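PDB 5UBU: putative acetamidase/formamidase from Yersinia enterocolitica subsp. palearctica serotype O:3, which probably hydrolyses carbon-nitrogen bonds in linear amides such as acetamide or formamide, and binds two neighbouring sodium ions. Local coordinates for residues G171-S176 and L216-A221. Numbering follows the deposited sequence.
Sequences GTLSVS and LFIGDA. With NA (sodium ion), chain G; NA (sodium ion), chain H.
S174 and F217 form a hydrogen-bonded pair between two antiparallel strands of a mixed beta sheet, in which the strand holding 172-175 runs beside 216-221 in the buried middle of this acetamidase/formamidase-family chain. F217 N gives a nearly straight bond to S174 O (2.7 Å, 173° at the hydrogen), and S174 N returns one to F217 O at 2.9 Å. The small S174 suits its place: OG sits 3.6 Å from F217 CB, and the F217 ring has S174 O and S176 CB at its edge. On the face of L173, V175, L216 and I218 the packing is apolar. With L173 CG anti to the backbone N (chi1 -176°), branch CD1 meets L216 CD1 at 3.9 Å and also touches I218 CG1. V104 of strand 101-111 touches both leucines, and strand 239-248 packs on L216 and I218, so largely branched apolar side chains join the two sheets.

Every touching residue is buried, so the contrast is one of bonding, and the T172-G219 pair is the slack part. T172 N reaches G219 O over 3.3 Å from above the carbonyl plane, and the return bond is weak. G219, lacking a side chain, leaves room for T172 OG1, which is hydrogen-bonded to Q87. G171, also without a side chain, lies close to the D220 carboxylate, and its N bonds D220 O. Side chains of T172 and D220 cross at about a right angle. The carboxylate bridges two sodium ions: OD1 at 2.3 Å and OD2 at 2.9 Å bind the one that H222 and E236 also bind, while OD2 is shared with the second, bound too by N193, D195 and a water, at 2.2 Å.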
loop_
_atom_site.group_PDB
_atom_site.type_symbol
_atom_site.label_atom_id
_atom_site.label_comp_id
_atom_site.label_asym_id
_atom_site.label_seq_id
_atom_site.Cartn_x
_atom_site.Cartn_y
_atom_site.Cartn_z
ATOM N N GLY B 171 17.605 18.060 -2.176
ATOM C CA GLY B 171 16.427 17.315 -1.764
ATOM C C GLY B 171 15.176 17.808 -2.460
ATOM O O GLY B 171 14.340 17.002 -2.852
ATOM N N THR B 172 15.044 19.126 -2.601
ATOM C CA THR B 172 13.880 19.732 -3.256
ATOM C C THR B 172 14.255 20.544 -4.493
ATOM O O THR B 172 14.830 21.615 -4.383
ATOM C CB THR B 172 13.093 20.675 -2.311
ATOM O OG1 THR B 172 13.936 21.752 -1.882
ATOM C CG2 THR B 172 12.562 19.925 -1.092
ATOM N N LEU B 173 13.926 20.012 -5.661
ATOM C CA LEU B 173 14.178 20.674 -6.935
ATOM C C LEU B 173 12.855 20.570 -7.688
ATOM O O LEU B 173 12.357 19.474 -7.918
ATOM C CB LEU B 173 15.311 19.995 -7.705
ATOM C CG LEU B 173 15.719 20.676 -9.018
ATOM C CD1 LEU B 173 16.208 22.103 -8.757
ATOM C CD2 LEU B 173 16.783 19.874 -9.757
ATOM N N SER B 174 12.276 21.701 -8.072
ATOM C CA SER B 174 10.978 21.653 -8.741
ATOM C C SER B 174 10.615 22.850 -9.592
ATOM O O SER B 174 11.298 23.867 -9.594
ATOM C CB SER B 174 9.897 21.498 -7.663
ATOM O OG SER B 174 9.957 22.559 -6.735
ATOM N N VAL B 175 9.523 22.681 -10.331
ATOM C CA VAL B 175 8.948 23.737 -11.154
ATOM C C VAL B 175 7.483 23.850 -10.733
ATOM O O VAL B 175 6.926 22.914 -10.162
ATOM C CB VAL B 175 9.105 23.489 -12.662
ATOM C CG1 VAL B 175 10.557 23.642 -13.065
ATOM C CG2 VAL B 175 8.571 22.126 -13.065
ATOM N N SER B 176 6.867 24.993 -10.993
ATOM C CA SER B 176 5.477 25.205 -10.602
ATOM C C SER B 176 4.451 24.381 -11.362
ATOM O O SER B 176 4.630 24.113 -12.540
ATOM C CB SER B 176 5.095 26.671 -10.793
ATOM O OG SER B 176 3.715 26.876 -10.527
ATOM N N LEU B 216 11.208 27.855 -11.435
ATOM C CA LEU B 216 12.107 26.894 -10.803
ATOM C C LEU B 216 12.329 27.211 -9.327
ATOM O O LEU B 216 12.619 28.350 -8.968
ATOM C CB LEU B 216 13.464 26.887 -11.518
ATOM C CG LEU B 216 14.571 25.968 -10.970
ATOM C CD1 LEU B 216 14.158 24.505 -11.017
ATOM C CD2 LEU B 216 15.850 26.202 -11.771
ATOM N N PHE B 217 12.192 26.185 -8.492
ATOM C CA PHE B 217 12.408 26.293 -7.054
ATOM C C PHE B 217 13.497 25.307 -6.654
ATOM O O PHE B 217 13.577 24.200 -7.200
ATOM C CB PHE B 217 11.138 25.953 -6.276
ATOM C CG PHE B 217 10.018 26.925 -6.464
ATOM C CD1 PHE B 217 9.134 26.790 -7.518
ATOM C CD2 PHE B 217 9.824 27.957 -5.548
ATOM C CE1 PHE B 217 8.077 27.677 -7.673
ATOM C CE2 PHE B 217 8.777 28.850 -5.692
ATOM C CZ PHE B 217 7.889 28.707 -6.750
ATOM N N ILE B 218 14.326 25.698 -5.697
ATOM C CA ILE B 218 15.418 24.832 -5.230
ATOM C C ILE B 218 15.607 25.001 -3.724
ATOM O O ILE B 218 15.246 26.030 -3.152
ATOM C CB ILE B 218 16.725 25.116 -6.022
ATOM C CG1 ILE B 218 17.807 24.089 -5.702
ATOM C CG2 ILE B 218 17.227 26.543 -5.769
ATOM C CD1 ILE B 218 19.053 24.242 -6.548
ATOM N N GLY B 219 16.136 23.972 -3.074
ATOM C CA GLY B 219 16.386 24.028 -1.627
ATOM C C GLY B 219 16.664 22.687 -1.005
ATOM O O GLY B 219 16.839 21.702 -1.709
ATOM N N ASP B 220 16.723 22.669 0.325
ATOM C CA ASP B 220 16.944 21.441 1.097
ATOM C C ASP B 220 18.190 20.663 0.646
ATOM O O ASP B 220 18.104 19.547 0.139
ATOM C CB ASP B 220 15.671 20.574 1.034
ATOM C CG ASP B 220 15.743 19.315 1.904
ATOM O OD1 ASP B 220 16.423 19.284 2.959
ATOM O OD2 ASP B 220 15.062 18.355 1.521
ATOM N N ALA B 221 19.352 21.274 0.827
ATOM C CA ALA B 221 20.601 20.628 0.472
ATOM C C ALA B 221 20.941 19.570 1.528
ATOM O O ALA B 221 20.689 19.775 2.722
ATOM C CB ALA B 221 21.714 21.659 0.383
HETATM NA NA NA G . 16.047 17.340 4.042
HETATM NA NA NA H . 13.786 16.582 1.931
HETATM O O HOH W 1 12.463 15.066 4.035
#